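Local coordinates for protein metalloregulator ScaR (Streptococcus gordonii, PDB 3HRS) that acts as a manganese-activated transcriptional repressor, probably binding DNA as a homodimer of the DtxR/MntR family, at residues A[152-157]-A[170-175]; A[176-181]-A[190-195]. All coordinates share one frame; numbering follows the deposited sequence.

Contact 1 (A[152-157]-A[170-175]); sequences YILARV and NGLQVG. With SO4 (sulfate ion), chain C.
The flat guanidinium of Arg156 takes the Tyr210 ring as a cation-pi partner, while a sulfate ion, probably from the crystallisation liquor, comes to it obliquely. The bond from Arg156 NH1 to sulfate O1 is weak, 3.3 Å long and well bent. Arg156 NH2 donates to His139 O, and the sulfate is shared with Arg76, His158 and Asp159. Across the segments the polar link is backbone to backbone: Gly175 N donates to Leu154 O at 3.0 Å, in the carbonyl plane, and Val174 CA gives the same oxygen a CA-H...O contact. Ala155 and Arg156 both face Tyr210, a classic beta bulge in strand 150-157 of this FeoA-type, SH3-like domain; segment 170-175 opens on the end of helix 161-168, where Gly171 is the C-prime residue of a Schellman motif. Leu154, its CG anti to the backbone N (chi1 -169°), crosses Leu172 at about a right angle, their CD2 methyls 3.5 Å apart. Of the Val174 methyls, CG1 lies against Ala155 O and CG2 reaches Val157 CG1 at 4.1 Å. Gly175 has phi 122°, where a side chain would run into the preceding carbonyl. Val157 also packs on His124, zinc-binding in this protein though metal-free here.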
# COMPACT_ATOMS: atom_id res chain seq x y z
N TYR A 152 26.91 26.66 1.59
CA TYR A 152 26.69 25.23 1.36
C TYR A 152 25.21 24.95 1.03
O TYR A 152 24.32 25.63 1.54
CB TYR A 152 27.08 24.43 2.60
CG TYR A 152 28.54 24.01 2.67
CD1 TYR A 152 29.51 24.85 3.21
CD2 TYR A 152 28.94 22.75 2.23
CE1 TYR A 152 30.84 24.45 3.29
CE2 TYR A 152 30.26 22.35 2.31
CZ TYR A 152 31.21 23.20 2.84
OH TYR A 152 32.53 22.79 2.92
N ILE A 153 24.95 23.95 0.19
CA ILE A 153 23.58 23.46 0.04
C ILE A 153 23.32 22.33 1.03
O ILE A 153 24.16 21.43 1.20
CB ILE A 153 23.29 22.87 -1.34
CG1 ILE A 153 24.08 23.58 -2.44
CG2 ILE A 153 21.81 22.96 -1.64
CD1 ILE A 153 23.81 22.98 -3.83
N LEU A 154 22.17 22.37 1.68
CA LEU A 154 21.77 21.26 2.54
C LEU A 154 21.17 20.17 1.68
O LEU A 154 19.97 20.16 1.43
CB LEU A 154 20.74 21.73 3.55
CG LEU A 154 20.49 20.69 4.63
CD1 LEU A 154 21.79 19.95 4.83
CD2 LEU A 154 20.05 21.38 5.90
N ALA A 155 22.01 19.24 1.23
CA ALA A 155 21.61 18.32 0.16
C ALA A 155 20.85 17.09 0.62
O ALA A 155 19.90 16.67 -0.05
CB ALA A 155 22.78 17.95 -0.69
N ARG A 156 21.24 16.49 1.74
CA ARG A 156 20.49 15.35 2.28
C ARG A 156 20.44 15.37 3.80
O ARG A 156 21.26 16.00 4.45
CB ARG A 156 21.05 14.02 1.75
CG ARG A 156 20.61 12.80 2.54
CD ARG A 156 21.00 11.49 1.85
NE ARG A 156 22.40 11.12 2.02
CZ ARG A 156 22.82 9.96 2.52
NH1 ARG A 156 21.94 9.05 2.93
NH2 ARG A 156 24.11 9.70 2.62
N VAL A 157 19.46 14.68 4.36
CA VAL A 157 19.37 14.51 5.80
C VAL A 157 18.92 13.08 5.99
O VAL A 157 18.28 12.51 5.12
CB VAL A 157 18.31 15.43 6.43
CG1 VAL A 157 18.49 16.84 5.95
CG2 VAL A 157 16.92 14.94 6.09
N ASN A 170 13.98 23.86 13.60
CA ASN A 170 15.04 24.86 13.49
C ASN A 170 15.13 25.33 12.04
O ASN A 170 16.16 25.87 11.61
CB ASN A 170 16.39 24.30 13.95
CG ASN A 170 16.51 24.25 15.47
OD1 ASN A 170 16.86 23.21 16.04
ND2 ASN A 170 16.24 25.38 16.14
N GLY A 171 14.06 25.08 11.28
CA GLY A 171 13.96 25.52 9.90
C GLY A 171 15.12 25.09 9.02
O GLY A 171 15.60 25.86 8.19
N LEU A 172 15.57 23.86 9.21
CA LEU A 172 16.59 23.29 8.36
C LEU A 172 15.90 22.32 7.44
O LEU A 172 15.17 21.45 7.88
CB LEU A 172 17.65 22.58 9.19
CG LEU A 172 18.75 23.55 9.61
CD1 LEU A 172 19.50 23.01 10.79
CD2 LEU A 172 19.67 23.82 8.43
N GLN A 173 16.13 22.49 6.14
CA GLN A 173 15.32 21.81 5.15
C GLN A 173 16.16 21.49 3.93
O GLN A 173 17.00 22.28 3.50
CB GLN A 173 14.11 22.67 4.76
CG GLN A 173 13.13 22.03 3.77
CD GLN A 173 12.07 23.01 3.26
OE1 GLN A 173 11.75 24.00 3.92
NE2 GLN A 173 11.53 22.73 2.07
N VAL A 174 15.94 20.32 3.37
CA VAL A 174 16.69 19.93 2.21
C VAL A 174 16.43 20.96 1.14
O VAL A 174 15.28 21.15 0.72
CB VAL A 174 16.25 18.56 1.68
CG1 VAL A 174 17.34 17.98 0.83
CG2 VAL A 174 15.91 17.64 2.85
N GLY A 175 17.48 21.64 0.70
CA GLY A 175 17.35 22.62 -0.35
C GLY A 175 17.82 24.00 0.06
O GLY A 175 18.48 24.69 -0.72
S SO4 C . 18.77 7.60 5.46
O1 SO4 C . 19.23 8.84 4.82
O2 SO4 C . 19.85 6.63 5.39
O3 SO4 C . 18.43 7.83 6.87
O4 SO4 C . 17.59 7.09 4.74

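Contact 2 (A[176-181]-A[190-195]); sequences KTIRFL and YSLEVD
Phe180 holds CG anti to its backbone N (chi1 -173°), whereas Tyr190 and Leu192 hold theirs beside the N, so the three side chains converge. The Phe180 and Tyr190 side chains run alongside each other, pointing the same way: Phe180 CE1 meets the edge of the Tyr190 ring, in its plane, 3.7 Å from Tyr190 CD1, and Ser191 O sits at the edge of the Phe180 ring. Leu192 sends CD2 obliquely across to Ile178 CG2 (3.4 Å) and past Phe180 CD1, while Ile178 CD1 runs beside Val194 to touch its CB. Tyr183 stacks edge-to-face with Tyr190, and Ile199 and Leu201 of strand 197-201 pack against Leu192.

The backbones form an antiparallel beta hairpin, with Phe180 and Leu192 as a non-hydrogen-bonded pair. Glu193 N donates to Arg179 O at 2.8 Å, in the carbonyl plane and on a lone pair, though bent at the hydrogen; the return bond from Arg179 N to Glu193 O is weak. Leu181 N reaches Ser191 O at 2.8 Å along a nearly straight N-H line, but from above the carbonyl plane. Arg179 O also receives a CA-H...O contact from Leu192.

Arg179 and Glu193 occupy the other face of the sheet from Phe180 and Leu192. Arg179 is extended from CG to NE, and Glu193 folds at chi2 (81°), so their aliphatic parts lie side by side and the guanidinium and carboxylate planes are only 8° apart. Arg179 NH1 and Glu193 OE1 remain 4.1 Å apart, beyond a salt bridge. The attraction between these charges is therefore probably modest, consistent with a pairing that rests mainly on backbone bonds and on apolar packing of the opposite face.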
# COMPACT_ATOMS: atom_id res chain seq x y z
N LYS A 176 17.49 24.42 1.28
CA LYS A 176 17.92 25.73 1.77
C LYS A 176 19.43 25.88 1.71
O LYS A 176 20.16 24.89 1.65
CB LYS A 176 17.42 26.02 3.19
CG LYS A 176 16.01 26.58 3.23
CD LYS A 176 15.41 26.49 4.62
CE LYS A 176 13.92 26.15 4.53
NZ LYS A 176 13.34 25.77 5.84
N THR A 177 19.89 27.12 1.73
CA THR A 177 21.32 27.39 1.68
C THR A 177 21.82 27.61 3.10
O THR A 177 21.08 28.03 3.99
CB THR A 177 21.64 28.61 0.79
OG1 THR A 177 20.67 28.71 -0.26
CG2 THR A 177 23.04 28.47 0.19
N ILE A 178 23.10 27.32 3.30
CA ILE A 178 23.64 27.16 4.63
C ILE A 178 25.03 27.77 4.69
O ILE A 178 25.88 27.46 3.85
CB ILE A 178 23.69 25.65 5.00
CG1 ILE A 178 22.35 25.21 5.59
CG2 ILE A 178 24.81 25.33 5.95
CD1 ILE A 178 21.81 26.19 6.61
N ARG A 179 25.26 28.67 5.65
CA ARG A 179 26.59 29.19 5.89
C ARG A 179 27.25 28.44 7.04
O ARG A 179 26.81 28.55 8.19
CB ARG A 179 26.55 30.67 6.23
CG ARG A 179 26.17 31.63 5.11
CD ARG A 179 26.29 33.07 5.63
NE ARG A 179 25.84 34.09 4.68
CZ ARG A 179 25.52 35.34 5.01
NH1 ARG A 179 25.60 35.72 6.28
NH2 ARG A 179 25.12 36.20 4.09
N PHE A 180 28.28 27.67 6.72
CA PHE A 180 29.09 26.99 7.73
C PHE A 180 30.11 27.97 8.30
O PHE A 180 30.87 28.57 7.55
CB PHE A 180 29.84 25.83 7.08
CG PHE A 180 30.60 24.96 8.06
CD1 PHE A 180 30.13 24.77 9.35
CD2 PHE A 180 31.75 24.30 7.67
CE1 PHE A 180 30.81 23.95 10.24
CE2 PHE A 180 32.44 23.48 8.56
CZ PHE A 180 31.96 23.31 9.84
N LEU A 181 30.13 28.12 9.62
CA LEU A 181 31.10 29.01 10.26
C LEU A 181 32.23 28.23 10.91
O LEU A 181 33.01 28.78 11.67
CB LEU A 181 30.42 29.90 11.31
CG LEU A 181 29.20 30.66 10.79
CD1 LEU A 181 28.42 31.28 11.93
CD2 LEU A 181 29.64 31.71 9.78
N TYR A 190 29.10 23.16 15.93
CA TYR A 190 29.14 23.61 14.56
C TYR A 190 28.24 24.83 14.44
O TYR A 190 27.10 24.83 14.93
CB TYR A 190 28.70 22.50 13.61
CG TYR A 190 29.64 21.32 13.60
CD1 TYR A 190 30.57 21.14 12.58
CD2 TYR A 190 29.62 20.38 14.63
CE1 TYR A 190 31.44 20.07 12.57
CE2 TYR A 190 30.48 19.30 14.63
CZ TYR A 190 31.39 19.15 13.60
OH TYR A 190 32.26 18.07 13.62
N SER A 191 28.75 25.87 13.80
CA SER A 191 28.01 27.11 13.65
C SER A 191 27.42 27.22 12.24
O SER A 191 28.13 27.04 11.25
CB SER A 191 28.92 28.30 13.95
OG SER A 191 29.70 28.07 15.11
N LEU A 192 26.13 27.50 12.17
CA LEU A 192 25.48 27.63 10.87
C LEU A 192 24.68 28.92 10.79
O LEU A 192 24.20 29.43 11.80
CB LEU A 192 24.56 26.43 10.59
CG LEU A 192 25.25 25.09 10.34
CD1 LEU A 192 24.26 23.94 10.25
CD2 LEU A 192 26.10 25.16 9.08
N GLU A 193 24.54 29.43 9.57
CA GLU A 193 23.74 30.61 9.29
C GLU A 193 22.56 30.25 8.39
O GLU A 193 22.65 30.31 7.16
CB GLU A 193 24.61 31.68 8.62
CG GLU A 193 24.03 33.07 8.62
CD GLU A 193 24.25 33.78 9.93
OE1 GLU A 193 23.99 35.00 9.99
OE2 GLU A 193 24.68 33.12 10.90
N VAL A 194 21.45 29.87 9.02
CA VAL A 194 20.26 29.45 8.30
C VAL A 194 19.18 30.52 8.36
O VAL A 194 18.52 30.68 9.39
CB VAL A 194 19.70 28.12 8.85
CG1 VAL A 194 19.55 28.18 10.36
CG2 VAL A 194 18.37 27.79 8.19
N ASP A 195 19.01 31.24 7.26
CA ASP A 195 18.07 32.35 7.22
C ASP A 195 18.61 33.50 8.05
O ASP A 195 17.90 34.09 8.86
CB ASP A 195 16.69 31.92 7.74
CG ASP A 195 15.90 31.09 6.73
OD1 ASP A 195 15.90 31.45 5.53
OD2 ASP A 195 15.28 30.08 7.15

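In the fold
Contacts 1 and 2 follow in series along the chain, their centres 9 Å apart, and all four segments lie in the FeoA domain. Contact 1 joins strand 150-157 to the loop after helix 161-168; that loop runs straight into strand 177-184, the first strand of the hairpin in contact 2. Strands 150-157 and 177-184 are antiparallel neighbours in the five-stranded sheet, probably bonded from Ile178 N to Tyr152 O (2.7 Å) and from Leu154 N to Lys176 O (3.2 Å). The Val157 end of contact 1 lies near His124 and Asp159, zinc-binding residues whose site is empty in this chain; contact 2 continues the sheet, its centre about 22 Å from the chain's against 14 Å.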